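Tetratricopeptide TPR_2 repeat protein (PDB 5DJS) is of unknown function but joins tetratricopeptide repeats to a GT-B fold that holds a bound uridine-5'-diphosphate. Local coordinates at residues W33-I38 and S43-L48; V263-L268 and R513-D518; R363-G368 and L404-D409. The protein carries 1 engineered substitution. All coordinates share one frame; numbering follows the deposited sequence.

Interaction 1 (W33-I38 and S43-L48); sequences WRVLQI and SEALHL
V35 and L36, neighbours on helix 25-38, both point toward the start of helix 43-56, which runs back past them with only a short turn between. Over 33-38 and 43-48 the axes approach to 9.1 Å at 144° between their N-to-C directions, an antiparallel pairing that is well off straight. V35 comes first: its CG1 lies 3.8 Å from CB of A45, methyl against methyl. CG1 is placed there because it stands anti to the backbone N (chi1 173°). A45 suits this spot since its side chain is a single carbon, and the nearest CA pair of the two segments, CA of V35 and CA of A45, is 6.8 Å apart. The next residue, L36, spreads its fork over CD1 of L46, which is 3.5 Å from L36 CD2 and equally close to L36 CD1; the two leucines cross at a slant. L36 CD2 also reaches CB of A45 at 4.1 Å, so A45 is touched by both V35 and L36. Beyond the pair, V35 rests on L12 of helix 5-21, while L46 turns to L65, R68 and L72 of helix 59-72. No hydrogen bond or charge joins the two segments, and the contact is made by aliphatic carbons, mostly methyls. Its hold therefore comes from close fit and the exclusion of water, consistent with the apolar interfaces of antiparallel helices in tetratricopeptide proteins; 43-48 lies in one such repeat.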
# COMPACT_ATOMS: atom_id res chain seq x y z
N TRP A 33 22.63 -13.57 -14.07
CA TRP A 33 23.66 -13.07 -15.00
C TRP A 33 24.51 -14.22 -15.53
O TRP A 33 24.82 -14.24 -16.72
CB TRP A 33 24.55 -11.98 -14.37
CG TRP A 33 23.85 -10.63 -14.25
CD1 TRP A 33 23.59 -9.95 -13.10
CD2 TRP A 33 23.30 -9.84 -15.31
NE1 TRP A 33 22.92 -8.77 -13.38
CE2 TRP A 33 22.73 -8.68 -14.73
CE3 TRP A 33 23.24 -9.99 -16.71
CZ2 TRP A 33 22.11 -7.69 -15.48
CZ3 TRP A 33 22.61 -9.00 -17.46
CH2 TRP A 33 22.06 -7.86 -16.84
N ARG A 34 24.87 -15.17 -14.66
CA ARG A 34 25.65 -16.36 -15.06
C ARG A 34 24.95 -17.19 -16.14
O ARG A 34 25.61 -17.78 -16.99
CB ARG A 34 26.02 -17.24 -13.85
CG ARG A 34 27.22 -16.74 -13.06
CD ARG A 34 27.88 -17.83 -12.22
NE ARG A 34 29.03 -17.29 -11.48
CZ ARG A 34 28.98 -16.68 -10.29
NH1 ARG A 34 27.84 -16.52 -9.62
NH2 ARG A 34 30.11 -16.22 -9.75
N VAL A 35 23.62 -17.23 -16.10
CA VAL A 35 22.82 -17.90 -17.13
C VAL A 35 22.89 -17.13 -18.46
O VAL A 35 23.01 -17.74 -19.52
CB VAL A 35 21.35 -18.06 -16.69
CG1 VAL A 35 20.48 -18.59 -17.83
CG2 VAL A 35 21.25 -18.99 -15.49
N LEU A 36 22.79 -15.80 -18.39
CA LEU A 36 22.83 -14.96 -19.60
C LEU A 36 24.22 -14.86 -20.24
O LEU A 36 24.30 -14.57 -21.44
CB LEU A 36 22.28 -13.56 -19.30
CG LEU A 36 20.82 -13.50 -18.83
CD1 LEU A 36 20.47 -12.10 -18.39
CD2 LEU A 36 19.84 -13.99 -19.89
N GLN A 37 25.29 -15.08 -19.47
CA GLN A 37 26.64 -15.19 -20.04
C GLN A 37 26.76 -16.42 -20.94
O GLN A 37 27.44 -16.36 -21.97
CB GLN A 37 27.71 -15.29 -18.94
CG GLN A 37 27.89 -14.02 -18.12
CD GLN A 37 28.77 -14.24 -16.89
OE1 GLN A 37 29.67 -15.10 -16.90
NE2 GLN A 37 28.52 -13.47 -15.83
N ILE A 38 26.13 -17.51 -20.54
CA ILE A 38 26.15 -18.77 -21.28
C ILE A 38 25.12 -18.73 -22.41
O ILE A 38 25.42 -19.10 -23.54
CB ILE A 38 25.86 -19.99 -20.37
CG1 ILE A 38 26.90 -20.10 -19.25
CG2 ILE A 38 25.83 -21.28 -21.18
CD1 ILE A 38 26.47 -20.96 -18.07
N SER A 43 14.93 -16.65 -21.73
CA SER A 43 13.81 -15.82 -21.31
C SER A 43 13.42 -15.98 -19.83
O SER A 43 12.87 -15.06 -19.24
CB SER A 43 12.58 -16.06 -22.19
OG SER A 43 11.94 -17.27 -21.88
N GLU A 44 13.69 -17.15 -19.25
CA GLU A 44 13.39 -17.38 -17.84
C GLU A 44 14.26 -16.51 -16.90
O GLU A 44 13.82 -16.10 -15.83
CB GLU A 44 13.58 -18.87 -17.50
CG GLU A 44 12.86 -19.32 -16.23
CD GLU A 44 13.09 -20.78 -15.90
OE1 GLU A 44 13.37 -21.59 -16.83
OE2 GLU A 44 12.98 -21.13 -14.70
N ALA A 45 15.48 -16.23 -17.35
CA ALA A 45 16.49 -15.55 -16.55
C ALA A 45 16.37 -14.04 -16.76
O ALA A 45 16.54 -13.26 -15.81
CB ALA A 45 17.87 -16.04 -16.93
N LEU A 46 16.14 -13.64 -18.01
CA LEU A 46 15.68 -12.28 -18.34
C LEU A 46 14.48 -11.89 -17.49
O LEU A 46 14.50 -10.84 -16.85
CB LEU A 46 15.30 -12.19 -19.83
CG LEU A 46 16.28 -11.65 -20.89
CD1 LEU A 46 17.67 -11.31 -20.38
CD2 LEU A 46 16.36 -12.62 -22.06
N HIS A 47 13.47 -12.75 -17.49
CA HIS A 47 12.26 -12.55 -16.67
C HIS A 47 12.53 -12.38 -15.16
O HIS A 47 11.97 -11.48 -14.53
CB HIS A 47 11.30 -13.72 -16.86
CG HIS A 47 10.18 -13.74 -15.86
ND1 HIS A 47 9.18 -12.81 -15.86
CD2 HIS A 47 9.92 -14.59 -14.84
CE1 HIS A 47 8.34 -13.08 -14.87
NE2 HIS A 47 8.77 -14.15 -14.24
N LEU A 48 13.36 -13.25 -14.59
CA LEU A 48 13.64 -13.22 -13.15
C LEU A 48 14.44 -11.97 -12.74
O LEU A 48 14.12 -11.34 -11.72
CB LEU A 48 14.37 -14.50 -12.71
CG LEU A 48 14.66 -14.70 -11.22
CD1 LEU A 48 13.44 -14.42 -10.34
CD2 LEU A 48 15.17 -16.11 -10.98

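Interaction 2 (V263-L268 and R513-D518); sequences VQVTWL and RRMWRD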
# COMPACT_ATOMS: atom_id res chain seq x y z
N VAL A 263 -14.48 -14.55 13.29
CA VAL A 263 -14.48 -13.13 12.97
C VAL A 263 -13.26 -12.85 12.10
O VAL A 263 -12.12 -13.07 12.52
CB VAL A 263 -14.44 -12.26 14.24
CG1 VAL A 263 -14.32 -10.79 13.89
CG2 VAL A 263 -15.69 -12.49 15.08
N GLN A 264 -13.50 -12.39 10.88
CA GLN A 264 -12.43 -12.12 9.94
C GLN A 264 -12.55 -10.70 9.39
O GLN A 264 -13.62 -10.30 8.89
CB GLN A 264 -12.44 -13.17 8.83
CG GLN A 264 -12.23 -14.57 9.38
CD GLN A 264 -11.84 -15.59 8.33
OE1 GLN A 264 -10.93 -16.38 8.55
NE2 GLN A 264 -12.53 -15.58 7.19
N VAL A 265 -11.43 -9.97 9.48
CA VAL A 265 -11.38 -8.52 9.32
C VAL A 265 -10.26 -8.13 8.36
O VAL A 265 -9.14 -8.66 8.44
CB VAL A 265 -11.06 -7.84 10.67
CG1 VAL A 265 -10.97 -6.33 10.52
CG2 VAL A 265 -12.08 -8.21 11.73
N THR A 266 -10.54 -7.17 7.48
CA THR A 266 -9.48 -6.55 6.65
C THR A 266 -9.30 -5.09 7.10
O THR A 266 -10.27 -4.35 7.27
CB THR A 266 -9.75 -6.70 5.13
OG1 THR A 266 -8.55 -6.42 4.39
CG2 THR A 266 -10.90 -5.82 4.62
N TRP A 267 -8.05 -4.69 7.33
CA TRP A 267 -7.73 -3.38 7.91
C TRP A 267 -6.30 -2.94 7.54
O TRP A 267 -5.41 -3.80 7.37
CB TRP A 267 -7.88 -3.42 9.45
CG TRP A 267 -7.32 -2.20 10.14
CD1 TRP A 267 -7.84 -0.93 10.11
CD2 TRP A 267 -6.14 -2.13 10.94
NE1 TRP A 267 -7.05 -0.08 10.85
CE2 TRP A 267 -6.00 -0.79 11.37
CE3 TRP A 267 -5.19 -3.07 11.34
CZ2 TRP A 267 -4.94 -0.37 12.17
CZ3 TRP A 267 -4.13 -2.66 12.15
CH2 TRP A 267 -4.02 -1.32 12.55
N LEU A 268 -6.12 -1.62 7.40
CA LEU A 268 -4.81 -0.96 7.25
C LEU A 268 -4.39 -0.74 5.80
O LEU A 268 -4.15 0.38 5.40
CB LEU A 268 -3.70 -1.68 8.04
CG LEU A 268 -2.36 -0.98 8.19
CD1 LEU A 268 -2.47 0.12 9.21
CD2 LEU A 268 -1.31 -1.96 8.66
N ARG A 513 -14.36 -6.08 19.95
CA ARG A 513 -15.27 -6.61 20.96
C ARG A 513 -16.71 -6.68 20.45
O ARG A 513 -17.42 -7.64 20.71
CB ARG A 513 -15.19 -5.75 22.24
CG ARG A 513 -15.97 -6.28 23.45
CD ARG A 513 -15.56 -7.69 23.89
NE ARG A 513 -14.13 -7.81 24.20
CZ ARG A 513 -13.55 -8.91 24.68
NH1 ARG A 513 -14.26 -10.01 24.93
NH2 ARG A 513 -12.23 -8.91 24.93
N ARG A 514 -17.13 -5.66 19.71
CA ARG A 514 -18.50 -5.60 19.21
C ARG A 514 -18.71 -6.54 18.03
O ARG A 514 -19.82 -7.03 17.82
CB ARG A 514 -18.89 -4.15 18.90
CG ARG A 514 -19.10 -3.34 20.19
CD ARG A 514 -18.85 -1.84 20.07
NE ARG A 514 -19.43 -1.29 18.85
CZ ARG A 514 -20.73 -1.07 18.64
NH1 ARG A 514 -21.65 -1.34 19.57
NH2 ARG A 514 -21.13 -0.57 17.47
N MET A 515 -17.65 -6.81 17.27
CA MET A 515 -17.64 -7.90 16.28
C MET A 515 -17.83 -9.25 16.97
O MET A 515 -18.58 -10.11 16.48
CB MET A 515 -16.30 -7.96 15.53
CG MET A 515 -15.98 -6.82 14.57
SD MET A 515 -14.24 -6.91 14.06
CE MET A 515 -13.94 -5.18 13.71
N TRP A 516 -17.11 -9.45 18.07
CA TRP A 516 -17.16 -10.69 18.83
C TRP A 516 -18.50 -10.89 19.55
O TRP A 516 -19.07 -11.98 19.47
CB TRP A 516 -16.00 -10.76 19.83
CG TRP A 516 -16.04 -11.99 20.68
CD1 TRP A 516 -16.43 -12.07 21.97
CD2 TRP A 516 -15.69 -13.32 20.28
NE1 TRP A 516 -16.34 -13.36 22.42
CE2 TRP A 516 -15.89 -14.15 21.40
CE3 TRP A 516 -15.23 -13.90 19.09
CZ2 TRP A 516 -15.64 -15.53 21.38
CZ3 TRP A 516 -14.99 -15.27 19.06
CH2 TRP A 516 -15.19 -16.07 20.20
N ARG A 517 -18.99 -9.86 20.23
CA ARG A 517 -20.32 -9.93 20.84
C ARG A 517 -21.34 -10.39 19.81
O ARG A 517 -22.06 -11.34 20.05
CB ARG A 517 -20.75 -8.60 21.49
CG ARG A 517 -22.26 -8.53 21.81
CD ARG A 517 -22.67 -7.48 22.84
NE ARG A 517 -22.03 -6.18 22.63
CZ ARG A 517 -20.97 -5.70 23.29
NH1 ARG A 517 -20.36 -6.41 24.25
NH2 ARG A 517 -20.50 -4.50 22.98
N ASP A 518 -21.38 -9.71 18.66
CA ASP A 518 -22.33 -10.01 17.58
C ASP A 518 -22.21 -11.43 17.00
O ASP A 518 -23.21 -12.00 16.56
CB ASP A 518 -22.22 -8.98 16.43
CG ASP A 518 -22.79 -7.62 16.80
OD1 ASP A 518 -22.85 -7.27 18.00
OD2 ASP A 518 -23.18 -6.88 15.87
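M515 reaches out from helix 479-521 and lays its thioether against two valines of strand 263-266. All the touching is apolar. The nearest approach is from the sulfur: SD of M515 lies 3.4 Å from CG2 of V265, and the terminal CE of M515 is 4.1 Å from the same methyl. Further back along the methionine, CB sits 3.8 Å from CG1 of V263, so the side chain spans two residues that project from the same side of the strand. It crosses both valines at about a right angle, and the chain beyond CG is extended (chi2 168°), which carries the sulfur out to V265. Beta-branched valine suits a strand and offers a short, branched side chain with few rotamers; methionine supplies the length needed to bridge an axis separation of 9.5 Å.

A second, looser kind of contact involves an aromatic ring. CG2 of V263 meets W516 at its edge, near the ring plane, 4.3 Å from CE3. The indole's polar corner is engaged elsewhere, with NE1 hydrogen-bonded to O of D158. No hydrogen bond crosses between 263-268 and 513-518.

Strand 263-266 lies inside a parallel sheet, between strands 240-243 and 281-285, and V265 also touches I240 and V283. Helix 479-521 covers this part of the sheet, where M515 packs on Y281 as well, and W516 extends the layer to R161 and D239.

Interaction 3 (R363-G368 and L404-D409); sequences RLIATG and LATYND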
# COMPACT_ATOMS: atom_id res chain seq x y z
N ARG A 363 8.61 19.40 -5.92
CA ARG A 363 9.62 18.44 -5.47
C ARG A 363 9.01 17.05 -5.31
O ARG A 363 8.23 16.82 -4.39
CB ARG A 363 10.16 18.92 -4.12
CG ARG A 363 11.30 18.09 -3.54
CD ARG A 363 12.66 18.69 -3.84
NE ARG A 363 13.54 18.61 -2.67
CZ ARG A 363 13.76 19.59 -1.79
NH1 ARG A 363 13.18 20.79 -1.90
NH2 ARG A 363 14.59 19.36 -0.77
N LEU A 364 9.36 16.13 -6.21
CA LEU A 364 8.90 14.74 -6.13
C LEU A 364 10.03 13.84 -5.66
O LEU A 364 11.18 14.02 -6.08
CB LEU A 364 8.38 14.25 -7.47
CG LEU A 364 7.36 15.12 -8.20
CD1 LEU A 364 6.93 14.45 -9.49
CD2 LEU A 364 6.15 15.42 -7.32
N ILE A 365 9.71 12.90 -4.78
CA ILE A 365 10.66 11.90 -4.31
C ILE A 365 9.96 10.55 -4.30
O ILE A 365 8.96 10.37 -3.59
CB ILE A 365 11.19 12.19 -2.90
CG1 ILE A 365 11.86 13.56 -2.83
CG2 ILE A 365 12.19 11.11 -2.49
CD1 ILE A 365 12.10 14.06 -1.42
N ALA A 366 10.49 9.61 -5.07
CA ALA A 366 9.86 8.30 -5.26
C ALA A 366 10.83 7.31 -5.92
O ALA A 366 11.89 7.70 -6.43
CB ALA A 366 8.60 8.44 -6.11
N THR A 367 10.45 6.05 -5.90
CA THR A 367 11.26 4.99 -6.50
C THR A 367 11.04 5.05 -7.99
O THR A 367 9.90 5.22 -8.42
CB THR A 367 10.79 3.61 -6.02
OG1 THR A 367 9.39 3.49 -6.29
CG2 THR A 367 11.03 3.45 -4.53
N GLY A 368 12.12 4.93 -8.75
CA GLY A 368 12.06 5.06 -10.21
C GLY A 368 12.66 6.35 -10.72
O GLY A 368 13.09 6.41 -11.87
N LEU A 404 11.92 12.18 5.87
CA LEU A 404 11.27 13.07 6.85
C LEU A 404 11.98 14.44 6.95
O LEU A 404 11.33 15.49 6.94
CB LEU A 404 11.22 12.39 8.23
CG LEU A 404 9.99 11.61 8.73
CD1 LEU A 404 8.89 11.42 7.71
CD2 LEU A 404 10.41 10.26 9.31
N ALA A 405 13.31 14.41 7.02
CA ALA A 405 14.12 15.62 7.13
C ALA A 405 13.95 16.57 5.94
O ALA A 405 14.01 17.78 6.14
CB ALA A 405 15.59 15.27 7.34
N THR A 406 13.72 16.05 4.72
CA THR A 406 13.54 16.91 3.52
C THR A 406 12.18 17.61 3.47
O THR A 406 11.96 18.43 2.59
CB THR A 406 13.74 16.16 2.17
OG1 THR A 406 12.72 15.17 2.00
CG2 THR A 406 15.12 15.52 2.07
N TYR A 407 11.26 17.29 4.38
CA TYR A 407 10.05 18.10 4.55
C TYR A 407 10.34 19.51 5.09
O TYR A 407 9.55 20.44 4.86
CB TYR A 407 9.02 17.42 5.45
CG TYR A 407 8.12 16.45 4.73
CD1 TYR A 407 7.09 16.91 3.90
CD2 TYR A 407 8.27 15.07 4.89
CE1 TYR A 407 6.25 16.03 3.25
CE2 TYR A 407 7.42 14.17 4.23
CZ TYR A 407 6.42 14.67 3.42
OH TYR A 407 5.59 13.80 2.77
N ASN A 408 11.46 19.66 5.80
CA ASN A 408 11.92 20.98 6.26
C ASN A 408 12.12 21.98 5.12
O ASN A 408 11.93 23.18 5.33
CB ASN A 408 13.23 20.87 7.05
CG ASN A 408 13.01 20.32 8.46
OD1 ASN A 408 11.98 20.56 9.07
ND2 ASN A 408 14.01 19.61 8.98
N ASP A 409 12.51 21.47 3.94
CA ASP A 409 12.66 22.28 2.73
C ASP A 409 11.38 22.41 1.88
O ASP A 409 11.45 22.95 0.77
CB ASP A 409 13.80 21.72 1.88
CG ASP A 409 15.11 21.59 2.67
OD1 ASP A 409 15.32 22.33 3.66
OD2 ASP A 409 15.95 20.73 2.30
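R363 and I365, alternate residues near the end of strand 361-365, point toward T406 and D409 of segment 404-409, which continues from helix 400-405. The backbones stay well apart: CA of I365 is 9.7 Å from CA of T406, and CA of R363 is 9.6 Å from CA of D409, so side chains must cross the gap. Within 404-409, N of Y407 bonds to O of L404 at 3.1 Å and N of N408 bonds to O of A405, both reaching three residues back as in a 3-10 turn.

The long arm of R363 makes the outer half of the contact. Bends at chi2 (97°) and chi3 (138°) turn the chain to bring NH2 to 3.6 Å from OD2 of D409. This is a long salt bridge, met at the guanidinium edge, with the two flat groups nearly coplanar at 29°. CB of D409 is equally close to NH2, so the aspartate packs against the arginine as well as attracting it. NE of R363 also has a long, weak ion pair with OE2 of E393. Further in, CD1 of I365 touches OG1 of T406 at 3.6 Å. That hydroxyl is hydrogen-bonded to O of L403, which lets threonine present a satisfied oxygen to an aliphatic neighbour.

I365 is also part of the uridine-5'-diphosphate pocket, its side chain about 4 Å from the ligand, alongside M398 and F336. A nucleotide held by the strand ends of a parallel sheet and the helices that follow is characteristic of the C-terminal domain of GT-B folds.

How the interactions relate
The three contacts belong to different parts of the chain and share no secondary-structure element; their nearest atoms are at least about 16 Å apart. Interaction 1 joins two consecutive helices near the N-terminus, the second in a tetratricopeptide repeat, whereas interactions 2 and 3 each set helical residues against a strand, one in each parallel sheet of the GT-B portion. Interaction 2 brings together segments 245 residues apart, and interaction 3 falls within that span of sequence. Interactions 1 and 2 are buried and purely apolar. Interaction 3 is only partly buried, and there a long charge pair accompanies an aliphatic contact beside the ligand. Interactions 2 and 3 lie on opposite sides of the chain's centre.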